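Local atomic coordinates of peptide ABC transporter, peptide-binding protein (Thermus thermophilus, PDB entry 2D5W), a protein that binds oligopeptides, here in complex with a pentapeptide, and probably delivers them to an ABC transporter for import across the membrane. Residues A[154-159]-A[208-213]; A[325-330]-A[382-387]; A[386-389]-A[393-396]. All coordinates share one frame; numbering follows the deposited sequence.

Interaction 1 of 3, residues A[154-159]-A[208-213]; sequences NTYAPK and VYSGPF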
loop_
_atom_site.group_PDB
_atom_site.type_symbol
_atom_site.label_atom_id
_atom_site.label_comp_id
_atom_site.label_asym_id
_atom_site.label_seq_id
_atom_site.Cartn_x
_atom_site.Cartn_y
_atom_site.Cartn_z
ATOM N N ASN A 154 12.220 3.298 8.874
ATOM C CA ASN A 154 12.113 2.173 9.781
ATOM C C ASN A 154 12.901 1.047 9.140
ATOM O O ASN A 154 12.401 0.342 8.262
ATOM C CB ASN A 154 10.644 1.775 9.955
ATOM C CG ASN A 154 10.454 0.666 10.971
ATOM O OD1 ASN A 154 9.338 0.405 11.421
ATOM N ND2 ASN A 154 11.544 -0.001 11.331
ATOM N N THR A 155 14.151 0.910 9.554
ATOM C CA THR A 155 15.015 -0.127 9.016
ATOM C C THR A 155 15.605 -0.993 10.125
ATOM O O THR A 155 16.812 -0.988 10.354
ATOM C CB THR A 155 16.164 0.487 8.186
ATOM O OG1 THR A 155 16.892 1.418 8.995
ATOM C CG2 THR A 155 15.613 1.210 6.961
ATOM N N TYR A 156 14.749 -1.736 10.818
ATOM C CA TYR A 156 15.217 -2.619 11.877
ATOM C C TYR A 156 14.158 -3.668 12.199
ATOM O O TYR A 156 12.976 -3.493 11.897
ATOM C CB TYR A 156 15.588 -1.811 13.132
ATOM C CG TYR A 156 14.418 -1.257 13.910
ATOM C CD1 TYR A 156 14.023 -1.838 15.114
ATOM C CD2 TYR A 156 13.702 -0.158 13.444
ATOM C CE1 TYR A 156 12.944 -1.336 15.835
ATOM C CE2 TYR A 156 12.621 0.349 14.155
ATOM C CZ TYR A 156 12.248 -0.245 15.349
ATOM O OH TYR A 156 11.174 0.246 16.060
ATOM N N ALA A 157 14.602 -4.770 12.792
ATOM C CA ALA A 157 13.727 -5.876 13.174
ATOM C C ALA A 157 14.380 -6.501 14.405
ATOM O O ALA A 157 15.589 -6.359 14.600
ATOM C CB ALA A 157 13.622 -6.886 12.034
ATOM N N PRO A 158 13.603 -7.215 15.238
ATOM C CA PRO A 158 14.177 -7.822 16.449
ATOM C C PRO A 158 15.095 -9.018 16.253
ATOM O O PRO A 158 14.646 -10.165 16.191
ATOM C CB PRO A 158 12.944 -8.159 17.277
ATOM C CG PRO A 158 11.937 -8.525 16.223
ATOM C CD PRO A 158 12.156 -7.483 15.141
ATOM N N LYS A 159 16.392 -8.741 16.195
ATOM C CA LYS A 159 17.387 -9.778 15.991
ATOM C C LYS A 159 17.401 -10.850 17.075
ATOM O O LYS A 159 17.528 -12.033 16.765
ATOM C CB LYS A 159 18.780 -9.154 15.882
ATOM C CG LYS A 159 19.891 -10.166 15.655
ATOM C CD LYS A 159 21.258 -9.504 15.718
ATOM C CE LYS A 159 22.376 -10.530 15.636
ATOM N NZ LYS A 159 23.714 -9.881 15.714
ATOM N N VAL A 208 8.019 -9.497 19.431
ATOM C CA VAL A 208 8.107 -8.431 20.420
ATOM C C VAL A 208 7.822 -7.154 19.636
ATOM O O VAL A 208 7.926 -7.145 18.401
ATOM C CB VAL A 208 9.471 -8.363 21.139
ATOM C CG1 VAL A 208 9.647 -9.612 22.003
ATOM C CG2 VAL A 208 10.596 -8.212 20.141
ATOM N N TYR A 209 7.490 -6.087 20.352
ATOM C CA TYR A 209 7.047 -4.845 19.738
ATOM C C TYR A 209 7.803 -3.598 20.164
ATOM O O TYR A 209 8.203 -3.473 21.314
ATOM C CB TYR A 209 5.554 -4.727 20.050
ATOM C CG TYR A 209 4.822 -5.996 19.655
ATOM C CD1 TYR A 209 4.418 -6.196 18.338
ATOM C CD2 TYR A 209 4.649 -7.051 20.560
ATOM C CE1 TYR A 209 3.872 -7.397 17.921
ATOM C CE2 TYR A 209 4.102 -8.272 20.146
ATOM C CZ TYR A 209 3.719 -8.433 18.818
ATOM O OH TYR A 209 3.197 -9.624 18.367
ATOM N N SER A 210 7.976 -2.665 19.232
ATOM C CA SER A 210 8.716 -1.433 19.500
ATOM C C SER A 210 7.854 -0.178 19.548
ATOM O O SER A 210 8.356 0.905 19.845
ATOM C CB SER A 210 9.770 -1.235 18.420
ATOM O OG SER A 210 9.129 -1.116 17.159
ATOM N N GLY A 211 6.569 -0.321 19.234
ATOM C CA GLY A 211 5.679 0.824 19.220
ATOM C C GLY A 211 5.033 1.149 20.550
ATOM O O GLY A 211 5.338 0.524 21.561
ATOM N N PRO A 212 4.129 2.137 20.578
ATOM C CA PRO A 212 3.454 2.518 21.820
ATOM C C PRO A 212 2.538 1.430 22.379
ATOM O O PRO A 212 2.125 1.501 23.534
ATOM C CB PRO A 212 2.705 3.796 21.431
ATOM C CG PRO A 212 2.481 3.638 19.965
ATOM C CD PRO A 212 3.778 3.052 19.479
ATOM N N PHE A 213 2.232 0.428 21.555
ATOM C CA PHE A 213 1.388 -0.691 21.969
ATOM C C PHE A 213 2.044 -2.014 21.596
ATOM O O PHE A 213 2.924 -2.068 20.729
ATOM C CB PHE A 213 0.003 -0.588 21.310
ATOM C CG PHE A 213 -0.769 0.630 21.733
ATOM C CD1 PHE A 213 -1.566 0.613 22.882
ATOM C CD2 PHE A 213 -0.627 1.824 21.038
ATOM C CE1 PHE A 213 -2.199 1.779 23.330
ATOM C CE2 PHE A 213 -1.258 2.990 21.480
ATOM C CZ PHE A 213 -2.041 2.966 22.629
#
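Tyr156 reaches across from the 154-159 loop and meets Ser210 of the 208-213 loop through its hydroxyl. From CA, a chi1 of 73° tucks CG between the backbone N and the carbonyl carbon, and the ring is carried out toward the second loop. CB and CG themselves do not touch residues 208-213; contact begins at the far end of the ring, where CE1 comes within 4.0 Å of Ser210 OG. CZ lies nearer, 3.7 Å from the same Ser210 OG, which sits obliquely to the ring. At the tip, Ser210 OG donates a hydrogen bond of 2.7 Å to Tyr156 OH, and Ser210 CB lies only 3.1 Å from that OH. Both hydroxyls also bond the backbone of Ala42, Tyr156 OH its O and Ser210 OG its N, so one residue bridges the buried pair, with Phe44 and Trp93 packed against the tyrosine ring. In this family 5 solute-binding protein, a member of the periplasmic binding protein clan, the two loops lie just ahead of regular structure: Pro158 occupies the N-cap position of helix 159-173, while residues 208-213 run into strand 213-219, an outermost strand of a five-stranded mixed sheet. Next to the polar pair, Pro158 and Val208 supply the apolar half of the contact. They pass alongside each other, pointing opposite ways, with Pro158 CB 3.7 Å from Val208 CG2. Val208 also rests on His160 and Ile161 in the first turn of the helix, and Pro158 on Trp93.

Interaction 2 of 3, residues A[325-330]-A[382-387]; sequences KRTRQA and AEMGWR
Arg326 and Glu383 supply the charged part of this contact between helix 325-333 and the end of helix 374-383. Glu383 OE1 approaches the edge of the guanidinium, 3.4 Å from Arg326 NH2, in a rather long salt bridge whose two planes stand almost perpendicular, 88° apart. NH1 of the same guanidinium is engaged in a second salt bridge, to Asp324.

The nonpolar part belongs to Met384. Its CG lies over the centre of one guanidinium face, 3.7 Å from Arg326 CZ. Beyond it the chain bends at chi3 (-73°), which turns CE onto helix 325-333, 3.2 Å from Thr327 OG1.

Two waters complete the contact. One, at the edge of the guanidinium and in its plane, accepts from Arg326 NH2 at 2.8 Å and donates to Glu383 O at 3.0 Å. The other donates to Thr327 OG1 (2.8 Å) and accepts from Trp386 NE1 (2.8 Å); Thr327 OG1 is also hydrogen-bonded to Gly321 O.

Were Arg326 an alanine, the carboxylates of Glu383 and Asp324 would probably lose their shared cationic mate and Met384 CG the flat group it lies on.

Because the direct ion pair is long and its planes are crossed, the join between helix 325-333 and residues 383-384 seems to rest also on Met384 packed on the guanidinium face and on water bridges.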
loop_
_atom_site.group_PDB
_atom_site.type_symbol
_atom_site.label_atom_id
_atom_site.label_comp_id
_atom_site.label_asym_id
_atom_site.label_seq_id
_atom_site.Cartn_x
_atom_site.Cartn_y
_atom_site.Cartn_z
ATOM N N LYS A 325 -2.591 -3.049 -26.608
ATOM C CA LYS A 325 -3.159 -1.825 -26.054
ATOM C C LYS A 325 -4.553 -1.519 -26.591
ATOM O O LYS A 325 -5.360 -0.910 -25.894
ATOM C CB LYS A 325 -2.237 -0.624 -26.300
ATOM C CG LYS A 325 -2.177 -0.124 -27.733
ATOM C CD LYS A 325 -1.338 1.149 -27.820
ATOM C CE LYS A 325 -1.237 1.653 -29.249
ATOM N NZ LYS A 325 -0.377 2.867 -29.344
ATOM N N ARG A 326 -4.841 -1.932 -27.823
ATOM C CA ARG A 326 -6.157 -1.673 -28.399
ATOM C C ARG A 326 -7.268 -2.320 -27.575
ATOM O O ARG A 326 -8.356 -1.763 -27.443
ATOM C CB ARG A 326 -6.212 -2.174 -29.846
ATOM C CG ARG A 326 -5.370 -1.353 -30.819
ATOM C CD ARG A 326 -5.352 -1.980 -32.206
ATOM N NE ARG A 326 -4.666 -3.268 -32.200
ATOM C CZ ARG A 326 -4.661 -4.122 -33.219
ATOM N NH1 ARG A 326 -4.006 -5.270 -33.113
ATOM N NH2 ARG A 326 -5.313 -3.833 -34.337
ATOM N N THR A 327 -6.990 -3.491 -27.015
ATOM C CA THR A 327 -7.976 -4.190 -26.199
ATOM C C THR A 327 -8.233 -3.428 -24.904
ATOM O O THR A 327 -9.373 -3.303 -24.454
ATOM C CB THR A 327 -7.492 -5.601 -25.838
ATOM O OG1 THR A 327 -7.109 -6.288 -27.034
ATOM C CG2 THR A 327 -8.594 -6.386 -25.139
ATOM N N ARG A 328 -7.161 -2.918 -24.306
ATOM C CA ARG A 328 -7.269 -2.183 -23.056
ATOM C C ARG A 328 -7.977 -0.848 -23.282
ATOM O O ARG A 328 -8.784 -0.416 -22.454
ATOM C CB ARG A 328 -5.872 -2.012 -22.448
ATOM C CG ARG A 328 -5.175 -3.365 -22.268
ATOM C CD ARG A 328 -3.927 -3.284 -21.410
ATOM N NE ARG A 328 -2.851 -2.490 -21.999
ATOM C CZ ARG A 328 -1.893 -2.968 -22.787
ATOM N NH1 ARG A 328 -0.960 -2.151 -23.258
ATOM N NH2 ARG A 328 -1.859 -4.253 -23.111
ATOM N N GLN A 329 -7.694 -0.208 -24.412
ATOM C CA GLN A 329 -8.344 1.052 -24.751
ATOM C C GLN A 329 -9.836 0.798 -24.987
ATOM O O GLN A 329 -10.683 1.588 -24.568
ATOM C CB GLN A 329 -7.718 1.650 -26.012
ATOM C CG GLN A 329 -6.239 1.969 -25.875
ATOM C CD GLN A 329 -5.632 2.457 -27.173
ATOM O OE1 GLN A 329 -6.041 2.038 -28.252
ATOM N NE2 GLN A 329 -4.642 3.334 -27.074
ATOM N N ALA A 330 -10.157 -0.312 -25.651
ATOM C CA ALA A 330 -11.548 -0.657 -25.928
ATOM C C ALA A 330 -12.317 -0.838 -24.626
ATOM O O ALA A 330 -13.418 -0.309 -24.464
ATOM C CB ALA A 330 -11.616 -1.939 -26.758
ATOM N N ALA A 382 -13.468 -5.012 -33.130
ATOM C CA ALA A 382 -13.736 -5.576 -34.449
ATOM C C ALA A 382 -12.443 -5.656 -35.254
ATOM O O ALA A 382 -12.218 -6.611 -35.997
ATOM C CB ALA A 382 -14.757 -4.725 -35.185
ATOM N N GLU A 383 -11.591 -4.648 -35.095
ATOM C CA GLU A 383 -10.321 -4.599 -35.808
ATOM C C GLU A 383 -9.434 -5.786 -35.443
ATOM O O GLU A 383 -8.548 -6.164 -36.209
ATOM C CB GLU A 383 -9.594 -3.290 -35.490
ATOM C CG GLU A 383 -8.299 -3.084 -36.260
ATOM C CD GLU A 383 -7.641 -1.753 -35.942
ATOM O OE1 GLU A 383 -6.567 -1.468 -36.513
ATOM O OE2 GLU A 383 -8.197 -0.993 -35.122
ATOM N N MET A 384 -9.676 -6.376 -34.278
ATOM C CA MET A 384 -8.879 -7.512 -33.837
ATOM C C MET A 384 -9.532 -8.871 -34.076
ATOM O O MET A 384 -9.143 -9.873 -33.473
ATOM C CB MET A 384 -8.498 -7.342 -32.365
ATOM C CG MET A 384 -7.535 -6.179 -32.148
ATOM S SD MET A 384 -7.018 -5.946 -30.441
ATOM C CE MET A 384 -8.523 -5.254 -29.738
ATOM N N GLY A 385 -10.528 -8.895 -34.958
ATOM C CA GLY A 385 -11.184 -10.143 -35.312
ATOM C C GLY A 385 -12.396 -10.607 -34.530
ATOM O O GLY A 385 -12.996 -11.624 -34.884
ATOM N N TRP A 386 -12.773 -9.889 -33.478
ATOM C CA TRP A 386 -13.926 -10.295 -32.682
ATOM C C TRP A 386 -15.260 -10.089 -33.391
ATOM O O TRP A 386 -15.479 -9.061 -34.031
ATOM C CB TRP A 386 -13.975 -9.527 -31.358
ATOM C CG TRP A 386 -12.811 -9.763 -30.449
ATOM C CD1 TRP A 386 -11.733 -8.946 -30.274
ATOM C CD2 TRP A 386 -12.623 -10.874 -29.565
ATOM N NE1 TRP A 386 -10.886 -9.477 -29.330
ATOM C CE2 TRP A 386 -11.408 -10.660 -28.878
ATOM C CE3 TRP A 386 -13.365 -12.030 -29.286
ATOM C CZ2 TRP A 386 -10.915 -11.559 -27.927
ATOM C CZ3 TRP A 386 -12.877 -12.925 -28.341
ATOM C CH2 TRP A 386 -11.660 -12.682 -27.671
ATOM N N ARG A 387 -16.143 -11.076 -33.258
ATOM C CA ARG A 387 -17.489 -11.025 -33.826
ATOM C C ARG A 387 -18.423 -11.671 -32.810
ATOM O O ARG A 387 -18.089 -12.695 -32.219
ATOM C CB ARG A 387 -17.569 -11.782 -35.156
ATOM C CG ARG A 387 -16.713 -11.191 -36.268
ATOM C CD ARG A 387 -17.287 -11.510 -37.643
ATOM N NE ARG A 387 -17.519 -12.939 -37.839
ATOM C CZ ARG A 387 -16.566 -13.866 -37.820
ATOM N NH1 ARG A 387 -16.878 -15.141 -38.009
ATOM N NH2 ARG A 387 -15.303 -13.520 -37.614
HETATM O O HOH W 1 -5.548 -6.148 -35.898
HETATM O O HOH W 2 -8.596 -8.391 -28.063
#

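Interaction 3 of 3, residues A[386-389]-A[393-396]; sequences WRKG and ILQR
The indole of Trp386 carries the side chain of Arg396 across one face. Arg396 CD sits 3.5 Å above the ring plane, over its centre, and CG makes a CH-pi contact with the six-membered ring, 3.6 Å from the centroid and 9° off the normal. The arginine is extended from CG to NE, which keeps it low over the ring as far as NE, 3.3 Å from Trp386 CZ2, and leaves the guanidinium nearly parallel to the indole, 15° between the planes. One face of the guanidinium in turn meets Trp386 NE1, offset toward the rim. At the edge of the indole, near its plane, lies Gln395 N, 3.6 Å from CE3, while Leu394 CB packs obliquely at the same corner. Phe405 and Val403 of strand 401-410 add to the surroundings of the tryptophan.

These side chains spring from a beta hairpin of strands 387-388 and 394-398. Arg387 and Gln395 form an antiparallel hydrogen-bonded pair: Arg387 N to Gln395 O is 3.0 Å and in the carbonyl plane, whereas Gln395 N reaches Arg387 O (2.8 Å) from above that carbonyl's plane. Closer to the turn, Gly389 N bonds to Ile393 O at 2.7 Å. A side chain on Gly389 would collide with Gln395 OE1 as placed here, since that oxygen lies against Gly389 CA. At the non-hydrogen-bonded pair, Leu394 CD2 lies against the backbone N and CG of Lys388, while the lysine's amine goes off to Lys431 O.

The arginine's charged end is held by backbone oxygens, NH1 by Asp319 O and NH2 by Met384 O. This is likely to fix the guanidinium's rotation, so that the arginine's CG and CD lie over the indole while NH1 and NH2 turn to neighbouring carbonyls.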
loop_
_atom_site.group_PDB
_atom_site.type_symbol
_atom_site.label_atom_id
_atom_site.label_comp_id
_atom_site.label_asym_id
_atom_site.label_seq_id
_atom_site.Cartn_x
_atom_site.Cartn_y
_atom_site.Cartn_z
ATOM N N TRP A 386 -12.773 -9.889 -33.478
ATOM C CA TRP A 386 -13.926 -10.295 -32.682
ATOM C C TRP A 386 -15.260 -10.089 -33.391
ATOM O O TRP A 386 -15.479 -9.061 -34.031
ATOM C CB TRP A 386 -13.975 -9.527 -31.358
ATOM C CG TRP A 386 -12.811 -9.763 -30.449
ATOM C CD1 TRP A 386 -11.733 -8.946 -30.274
ATOM C CD2 TRP A 386 -12.623 -10.874 -29.565
ATOM N NE1 TRP A 386 -10.886 -9.477 -29.330
ATOM C CE2 TRP A 386 -11.408 -10.660 -28.878
ATOM C CE3 TRP A 386 -13.365 -12.030 -29.286
ATOM C CZ2 TRP A 386 -10.915 -11.559 -27.927
ATOM C CZ3 TRP A 386 -12.877 -12.925 -28.341
ATOM C CH2 TRP A 386 -11.660 -12.682 -27.671
ATOM N N ARG A 387 -16.143 -11.076 -33.258
ATOM C CA ARG A 387 -17.489 -11.025 -33.826
ATOM C C ARG A 387 -18.423 -11.671 -32.810
ATOM O O ARG A 387 -18.089 -12.695 -32.219
ATOM C CB ARG A 387 -17.569 -11.782 -35.156
ATOM C CG ARG A 387 -16.713 -11.191 -36.268
ATOM C CD ARG A 387 -17.287 -11.510 -37.643
ATOM N NE ARG A 387 -17.519 -12.939 -37.839
ATOM C CZ ARG A 387 -16.566 -13.866 -37.820
ATOM N NH1 ARG A 387 -16.878 -15.141 -38.009
ATOM N NH2 ARG A 387 -15.303 -13.520 -37.614
ATOM N N LYS A 388 -19.594 -11.081 -32.608
ATOM C CA LYS A 388 -20.531 -11.618 -31.633
ATOM C C LYS A 388 -21.036 -13.028 -31.899
ATOM O O LYS A 388 -21.434 -13.365 -33.021
ATOM C CB LYS A 388 -21.744 -10.698 -31.480
ATOM C CG LYS A 388 -21.464 -9.422 -30.713
ATOM C CD LYS A 388 -22.755 -8.683 -30.397
ATOM C CE LYS A 388 -22.479 -7.399 -29.636
ATOM N NZ LYS A 388 -23.735 -6.655 -29.356
ATOM N N GLY A 389 -20.999 -13.845 -30.850
ATOM C CA GLY A 389 -21.511 -15.198 -30.918
ATOM C C GLY A 389 -23.012 -15.079 -30.694
ATOM O O GLY A 389 -23.494 -13.989 -30.366
ATOM N N ILE A 393 -22.007 -12.536 -27.027
ATOM C CA ILE A 393 -20.639 -12.355 -26.548
ATOM C C ILE A 393 -19.627 -12.576 -27.670
ATOM O O ILE A 393 -19.733 -13.530 -28.443
ATOM C CB ILE A 393 -20.357 -13.320 -25.369
ATOM C CG1 ILE A 393 -21.341 -13.030 -24.226
ATOM C CG2 ILE A 393 -18.914 -13.185 -24.898
ATOM C CD1 ILE A 393 -21.372 -11.579 -23.765
ATOM N N LEU A 394 -18.646 -11.684 -27.757
ATOM C CA LEU A 394 -17.630 -11.760 -28.800
ATOM C C LEU A 394 -16.845 -13.064 -28.830
ATOM O O LEU A 394 -16.540 -13.649 -27.789
ATOM C CB LEU A 394 -16.652 -10.592 -28.660
ATOM C CG LEU A 394 -17.248 -9.191 -28.806
ATOM C CD1 LEU A 394 -16.211 -8.161 -28.392
ATOM C CD2 LEU A 394 -17.704 -8.961 -30.237
ATOM N N GLN A 395 -16.520 -13.497 -30.045
ATOM C CA GLN A 395 -15.752 -14.714 -30.282
ATOM C C GLN A 395 -14.736 -14.453 -31.387
ATOM O O GLN A 395 -14.919 -13.560 -32.215
ATOM C CB GLN A 395 -16.658 -15.858 -30.760
ATOM C CG GLN A 395 -17.761 -16.279 -29.811
ATOM C CD GLN A 395 -18.616 -17.405 -30.385
ATOM O OE1 GLN A 395 -19.518 -17.913 -29.722
ATOM N NE2 GLN A 395 -18.333 -17.796 -31.624
ATOM N N ARG A 396 -13.669 -15.242 -31.388
ATOM C CA ARG A 396 -12.644 -15.165 -32.423
ATOM C C ARG A 396 -11.787 -16.420 -32.318
ATOM O O ARG A 396 -11.885 -17.166 -31.344
ATOM C CB ARG A 396 -11.780 -13.906 -32.279
ATOM C CG ARG A 396 -10.763 -13.920 -31.154
ATOM C CD ARG A 396 -9.868 -12.694 -31.247
ATOM N NE ARG A 396 -8.841 -12.678 -30.209
ATOM C CZ ARG A 396 -7.816 -11.835 -30.181
ATOM N NH1 ARG A 396 -6.931 -11.898 -29.194
ATOM N NH2 ARG A 396 -7.665 -10.929 -31.140
#

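In the fold
Following the chain from the N terminus, interaction 1 comes first, closing a largely helical excursion between residues 159 and 208 and tying the start of helix 159-173 to the lead-in of the five-stranded mixed sheet. It closes before the other two open. Interaction 2, on the opposite side of the chain's centre with centres about 51 Å apart, closes a loop of 51 residues and brings helix 325-333 against the end of helix 374-383. Interaction 3 begins on the stretch where interaction 2 ends, sharing Trp386 and Arg387, and closes the short hairpin that joins the seven-stranded mixed sheet. Interactions 2 and 3 also touch directly, joining the turn after helix 374-383 to the hairpin.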